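The same site in two structures of ectonucleotide pyrophosphatase/phosphodiesterase family member 5 from Mus musculus, which probably hydrolyses phosphodiester bonds as a zinc-dependent ectoenzyme of the alkaline phosphatase superfamily, and can hold adenosine monophosphate in its zinc site: PDB 5VEO (chain A, 1.53 Å), residues Val16-Phe21 and Ile220-His225, and PDB 5VEN (chain B, 1.69 Å), residues Val16-Phe21 and Ile220-His225. Structure 2 is superposed on structure 1 by the backbone atoms of these residues (RMSD 0.07 Å); each is numbered along its deposited sequence.

Structure 1 (5VEO). It carries 1 engineered substitution outside these segments. With ZN (zinc ion), chain C; AMP (adenosine monophosphate), chain D.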
loop_
_atom_site.group_PDB
_atom_site.type_symbol
_atom_site.label_atom_id
_atom_site.label_comp_id
_atom_site.label_asym_id
_atom_site.label_seq_id
_atom_site.Cartn_x
_atom_site.Cartn_y
_atom_site.Cartn_z
ATOM N N VAL A 16 3.012 -19.263 2.048
ATOM C CA VAL A 16 3.355 -17.871 2.348
ATOM C C VAL A 16 2.140 -17.173 2.947
ATOM O O VAL A 16 1.018 -17.304 2.437
ATOM C CB VAL A 16 3.816 -17.124 1.086
ATOM C CG1 VAL A 16 4.148 -15.651 1.455
ATOM C CG2 VAL A 16 5.013 -17.779 0.426
ATOM N N LEU A 17 2.374 -16.422 4.026
ATOM C CA LEU A 17 1.396 -15.511 4.609
ATOM C C LEU A 17 1.982 -14.108 4.545
ATOM O O LEU A 17 3.029 -13.871 5.143
ATOM C CB LEU A 17 1.098 -15.887 6.059
ATOM C CG LEU A 17 0.217 -14.928 6.843
ATOM C CD1 LEU A 17 -1.106 -14.617 6.103
ATOM C CD2 LEU A 17 -0.046 -15.441 8.224
ATOM N N VAL A 18 1.325 -13.214 3.804
ATOM C CA VAL A 18 1.721 -11.807 3.718
ATOM C C VAL A 18 0.802 -11.019 4.630
ATOM O O VAL A 18 -0.434 -11.072 4.494
ATOM C CB VAL A 18 1.648 -11.275 2.280
ATOM C CG1 VAL A 18 2.093 -9.787 2.218
ATOM C CG2 VAL A 18 2.473 -12.126 1.341
ATOM N N VAL A 19 1.404 -10.278 5.554
ATOM C CA VAL A 19 0.682 -9.430 6.483
ATOM C C VAL A 19 1.020 -7.989 6.166
ATOM O O VAL A 19 2.202 -7.645 6.083
ATOM C CB VAL A 19 1.047 -9.743 7.939
ATOM C CG1 VAL A 19 0.253 -8.852 8.870
ATOM C CG2 VAL A 19 0.811 -11.208 8.227
ATOM N N SER A 20 -0.008 -7.140 6.034
ATOM C CA SER A 20 0.180 -5.692 5.914
ATOM C C SER A 20 -0.448 -5.017 7.126
ATOM O O SER A 20 -1.666 -5.107 7.335
ATOM C CB SER A 20 -0.428 -5.120 4.638
ATOM O OG SER A 20 -0.296 -3.720 4.645
ATOM N N PHE A 21 0.398 -4.393 7.945
ATOM C CA PHE A 21 -0.049 -3.448 8.959
ATOM C C PHE A 21 -0.008 -2.092 8.295
ATOM O O PHE A 21 1.075 -1.548 8.056
ATOM C CB PHE A 21 0.825 -3.472 10.206
ATOM C CG PHE A 21 0.708 -4.729 10.999
ATOM C CD1 PHE A 21 -0.445 -4.989 11.717
ATOM C CD2 PHE A 21 1.756 -5.631 11.068
ATOM C CE1 PHE A 21 -0.567 -6.120 12.450
ATOM C CE2 PHE A 21 1.632 -6.787 11.827
ATOM C CZ PHE A 21 0.476 -7.024 12.515
ATOM N N ILE A 220 5.615 -13.066 5.947
ATOM C CA ILE A 220 6.199 -11.826 5.451
ATOM C C ILE A 220 5.362 -10.714 6.053
ATOM O O ILE A 220 4.147 -10.683 5.855
ATOM C CB ILE A 220 6.203 -11.771 3.915
ATOM C CG1 ILE A 220 7.071 -12.917 3.352
ATOM C CG2 ILE A 220 6.647 -10.384 3.421
ATOM C CD1 ILE A 220 6.992 -13.093 1.885
ATOM N N VAL A 221 6.003 -9.821 6.814
ATOM C CA VAL A 221 5.314 -8.735 7.495
ATOM C C VAL A 221 5.783 -7.433 6.857
ATOM O O VAL A 221 6.977 -7.105 6.904
ATOM C CB VAL A 221 5.584 -8.733 9.008
ATOM C CG1 VAL A 221 4.864 -7.560 9.682
ATOM C CG2 VAL A 221 5.159 -10.066 9.621
ATOM N N THR A 222 4.862 -6.686 6.271
ATOM C CA THR A 222 5.254 -5.456 5.600
ATOM C C THR A 222 4.113 -4.451 5.705
ATOM O O THR A 222 3.267 -4.539 6.603
ATOM C CB THR A 222 5.728 -5.781 4.165
ATOM O OG1 THR A 222 6.333 -4.622 3.570
ATOM C CG2 THR A 222 4.614 -6.307 3.275
ATOM N N SER A 223 4.138 -3.453 4.837
ATOM C CA SER A 223 3.153 -2.383 4.855
ATOM C C SER A 223 3.155 -1.716 3.487
ATOM O O SER A 223 3.956 -2.049 2.601
ATOM C CB SER A 223 3.465 -1.395 5.977
ATOM O OG SER A 223 2.444 -0.444 6.152
ATOM N N ASP A 224 2.224 -0.789 3.320
ATOM C CA ASP A 224 2.071 -0.058 2.073
ATOM C C ASP A 224 2.900 1.222 2.008
ATOM O O ASP A 224 3.265 1.643 0.913
ATOM C CB ASP A 224 0.594 0.258 1.810
ATOM C CG ASP A 224 -0.145 0.901 2.984
ATOM O OD1 ASP A 224 0.332 0.941 4.150
ATOM O OD2 ASP A 224 -1.284 1.387 2.709
ATOM N N HIS A 225 3.188 1.844 3.146
ATOM C CA HIS A 225 3.867 3.144 3.193
ATOM C C HIS A 225 4.077 3.533 4.648
ATOM O O HIS A 225 3.602 2.841 5.572
ATOM C CB HIS A 225 3.028 4.237 2.508
ATOM C CG HIS A 225 1.667 4.335 3.108
ATOM N ND1 HIS A 225 1.441 4.871 4.361
ATOM C CD2 HIS A 225 0.487 3.804 2.706
ATOM C CE1 HIS A 225 0.174 4.674 4.694
ATOM N NE2 HIS A 225 -0.426 4.041 3.700
HETATM ZN ZN ZN C . -2.018 2.762 3.960
HETATM P P AMP D . -4.575 4.713 3.133
HETATM O O1P AMP D . -4.245 5.126 1.730
HETATM O O2P AMP D . -4.791 5.926 4.046
HETATM O O3P AMP D . -3.547 3.759 3.736
HETATM O "O5'" AMP D . -5.956 3.905 3.113
HETATM C "C5'" AMP D . -6.230 2.970 4.168
HETATM C "C4'" AMP D . -7.680 2.907 4.559
HETATM O "O4'" AMP D . -8.385 2.184 3.558
HETATM C "C3'" AMP D . -7.922 2.138 5.859
HETATM O "O3'" AMP D . -8.262 3.025 6.902
HETATM C "C2'" AMP D . -9.099 1.206 5.553
HETATM O "O2'" AMP D . -10.164 1.276 6.462
HETATM C "C1'" AMP D . -9.524 1.626 4.161
HETATM N N9 AMP D . -9.978 0.519 3.347
HETATM C C8 AMP D . -9.263 -0.537 2.923
HETATM N N7 AMP D . -10.045 -1.342 2.162
HETATM C C5 AMP D . -11.270 -0.754 2.115
HETATM C C6 AMP D . -12.573 -1.046 1.485
HETATM N N6 AMP D . -12.722 -2.156 0.740
HETATM N N1 AMP D . -13.588 -0.185 1.675
HETATM C C2 AMP D . -13.467 0.934 2.411
HETATM N N3 AMP D . -12.318 1.282 3.011
HETATM C C4 AMP D . -11.221 0.466 2.898
#
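Strands 16-21 and 220-222 run parallel, their axes 4.8 Å apart at the closest, with Ile220 N hydrogen-bonded to Leu17 O and Val19 N to Ile220 O. They lie side by side inside the mixed sheet of the alkaline phosphatase-like fold. Val16 CG1 meets Ile220 CD1 at 3.8 Å, beside Leu363 of helix 359-366. On the face that carries Val19 and Val221, Val221 CG1 touches the edge of the Phe21 ring, 3.9 Å from CD2. Past the strand end, Ser223 OG donates to Phe21 O at 2.6 Å, tilted 29° from the carbonyl plane. OG stands anti to the backbone N (chi1 -172°), which brings it to that carbonyl. The loop then reaches a metal centre of what is probably the phosphodiesterase active site. The zinc ion is bound by Asp224 OD2 at 2.0 Å and by His225 NE2 at 2.1 Å. Asp22 is a further ligand. Asp224 OD1 accepts a hydrogen bond from Gly23 N. AMP O3P completes the shell, 1.8 Å from the zinc ion and in the plane of the His225 ring.

Structure 2 (5VEN). With ZN (zinc ion), chain E.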
loop_
_atom_site.group_PDB
_atom_site.type_symbol
_atom_site.label_atom_id
_atom_site.label_comp_id
_atom_site.label_asym_id
_atom_site.label_seq_id
_atom_site.Cartn_x
_atom_site.Cartn_y
_atom_site.Cartn_z
ATOM N N VAL B 16 2.970 -19.279 1.990
ATOM C CA VAL B 16 3.329 -17.890 2.278
ATOM C C VAL B 16 2.124 -17.192 2.892
ATOM O O VAL B 16 1.010 -17.310 2.374
ATOM C CB VAL B 16 3.762 -17.136 1.013
ATOM C CG1 VAL B 16 4.039 -15.688 1.364
ATOM C CG2 VAL B 16 4.959 -17.783 0.361
ATOM N N LEU B 17 2.355 -16.438 3.975
ATOM C CA LEU B 17 1.380 -15.523 4.556
ATOM C C LEU B 17 1.967 -14.115 4.528
ATOM O O LEU B 17 3.012 -13.878 5.153
ATOM C CB LEU B 17 1.061 -15.919 5.991
ATOM C CG LEU B 17 0.216 -14.927 6.779
ATOM C CD1 LEU B 17 -1.112 -14.601 6.111
ATOM C CD2 LEU B 17 -0.014 -15.418 8.194
ATOM N N VAL B 18 1.313 -13.208 3.801
ATOM C CA VAL B 18 1.711 -11.802 3.727
ATOM C C VAL B 18 0.794 -11.015 4.655
ATOM O O VAL B 18 -0.435 -11.057 4.520
ATOM C CB VAL B 18 1.654 -11.259 2.289
ATOM C CG1 VAL B 18 2.141 -9.819 2.271
ATOM C CG2 VAL B 18 2.473 -12.149 1.310
ATOM N N VAL B 19 1.404 -10.294 5.592
ATOM C CA VAL B 19 0.699 -9.471 6.549
ATOM C C VAL B 19 1.039 -8.015 6.259
ATOM O O VAL B 19 2.219 -7.654 6.181
ATOM C CB VAL B 19 1.084 -9.812 7.995
ATOM C CG1 VAL B 19 0.257 -8.945 8.926
ATOM C CG2 VAL B 19 0.866 -11.258 8.311
ATOM N N SER B 20 0.026 -7.179 6.121
ATOM C CA SER B 20 0.223 -5.742 5.970
ATOM C C SER B 20 -0.434 -5.029 7.145
ATOM O O SER B 20 -1.659 -5.134 7.339
ATOM C CB SER B 20 -0.339 -5.232 4.661
ATOM O OG SER B 20 -0.219 -3.823 4.632
ATOM N N PHE B 21 0.393 -4.352 7.948
ATOM C CA PHE B 21 -0.092 -3.389 8.930
ATOM C C PHE B 21 -0.038 -2.038 8.250
ATOM O O PHE B 21 1.058 -1.545 7.967
ATOM C CB PHE B 21 0.767 -3.412 10.190
ATOM C CG PHE B 21 0.653 -4.673 10.982
ATOM C CD1 PHE B 21 -0.503 -4.960 11.715
ATOM C CD2 PHE B 21 1.699 -5.582 11.014
ATOM C CE1 PHE B 21 -0.587 -6.138 12.456
ATOM C CE2 PHE B 21 1.602 -6.737 11.768
ATOM C CZ PHE B 21 0.470 -7.031 12.445
ATOM N N ILE B 220 5.625 -13.099 5.927
ATOM C CA ILE B 220 6.176 -11.832 5.447
ATOM C C ILE B 220 5.348 -10.735 6.077
ATOM O O ILE B 220 4.126 -10.694 5.888
ATOM C CB ILE B 220 6.144 -11.744 3.915
ATOM C CG1 ILE B 220 7.031 -12.856 3.348
ATOM C CG2 ILE B 220 6.573 -10.317 3.421
ATOM C CD1 ILE B 220 6.914 -13.057 1.870
ATOM N N VAL B 221 6.006 -9.835 6.814
ATOM C CA VAL B 221 5.322 -8.745 7.498
ATOM C C VAL B 221 5.802 -7.439 6.882
ATOM O O VAL B 221 7.014 -7.143 6.895
ATOM C CB VAL B 221 5.586 -8.760 9.004
ATOM C CG1 VAL B 221 4.836 -7.610 9.672
ATOM C CG2 VAL B 221 5.221 -10.109 9.634
ATOM N N THR B 222 4.884 -6.673 6.308
ATOM C CA THR B 222 5.285 -5.448 5.636
ATOM C C THR B 222 4.155 -4.433 5.747
ATOM O O THR B 222 3.269 -4.552 6.607
ATOM C CB THR B 222 5.716 -5.773 4.193
ATOM O OG1 THR B 222 6.319 -4.631 3.579
ATOM C CG2 THR B 222 4.547 -6.290 3.338
ATOM N N SER B 223 4.187 -3.424 4.872
ATOM C CA SER B 223 3.194 -2.367 4.882
ATOM C C SER B 223 3.212 -1.736 3.510
ATOM O O SER B 223 4.032 -2.092 2.658
ATOM C CB SER B 223 3.478 -1.371 6.018
ATOM O OG SER B 223 2.470 -0.382 6.112
ATOM N N ASP B 224 2.319 -0.782 3.312
ATOM C CA ASP B 224 2.150 -0.081 2.058
ATOM C C ASP B 224 2.895 1.246 1.967
ATOM O O ASP B 224 3.312 1.645 0.874
ATOM C CB ASP B 224 0.657 0.144 1.802
ATOM C CG ASP B 224 -0.119 0.781 2.950
ATOM O OD1 ASP B 224 0.373 0.869 4.111
ATOM O OD2 ASP B 224 -1.277 1.220 2.674
ATOM N N HIS B 225 3.135 1.894 3.106
ATOM C CA HIS B 225 3.749 3.223 3.125
ATOM C C HIS B 225 3.953 3.594 4.594
ATOM O O HIS B 225 3.474 2.907 5.521
ATOM C CB HIS B 225 2.867 4.285 2.465
ATOM C CG HIS B 225 1.492 4.299 3.048
ATOM N ND1 HIS B 225 1.216 4.752 4.327
ATOM C CD2 HIS B 225 0.331 3.791 2.566
ATOM C CE1 HIS B 225 -0.053 4.504 4.611
ATOM N NE2 HIS B 225 -0.614 3.902 3.565
HETATM ZN ZN ZN E . -2.191 2.608 3.703
HETATM O O HOH W 1 -3.780 4.442 4.528
#
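Strands 16-21 and 220-222 run parallel, their axes 4.7 Å apart at the closest, with Ile220 N hydrogen-bonded to Leu17 O and Val19 N to Ile220 O. Val16 CG1 meets Ile220 CD1 at 3.9 Å, beside Leu363 of helix 359-366. On the face that carries Val19 and Val221, Val221 CG1 touches the edge of the Phe21 ring, 4.0 Å from CE2. Past the strand end, Ser223 OG donates to Phe21 O at 2.6 Å, tilted 25° from the carbonyl plane. OG stands anti to the backbone N (chi1 -176°), which brings it to that carbonyl. The loop then reaches a metal centre of what is probably the phosphodiesterase active site. The zinc ion is bound by Asp224 through OD2 and by His225 through NE2, the latter at 2.0 Å. Asp22 is a further ligand, and so is Thr58 through its hydroxyl oxygen. Asp224 OD1 accepts a hydrogen bond from Gly23 N. Water 1 is the remaining ligand, at a long 2.6 Å from the zinc ion.

Structure 1 against structure 2
The hydrogen bonds between the strands are kept: Ile220(A) N to Leu17(A) O is 2.8 Å, as is Ile220(B) N to Leu17(B) O. Ser223(A) OG to Phe21(A) O and Ser223(B) OG to Phe21(B) O are kept too. The zinc ion is bound at the same place in both, with Asp224(A) and His225(A) and their counterparts as ligands. What differs is the bound group. AMP is in structure 1 alone, where O3P is a zinc ligand beside Asp224(A) and His225(A). In structure 2, water 1 stands at the place of O3P, so that position in the metal shell is filled in both. Protein atoms outside these segments reach into part of the AMP site there. In the packing, the side chains of Asp224(A), His225(A), Val16(A), Ile220(A), Phe21(A) and Val221(A) and their counterparts keep their place; the segments do not answer the ligand with a shift. Outside them, position 58 is the engineered Ala58(A) in structure 1 and Thr58(B), a zinc ligand, in structure 2. Ala58(A) has no hydroxyl to give to the zinc ion, in an entry whose title calls the protein inactive.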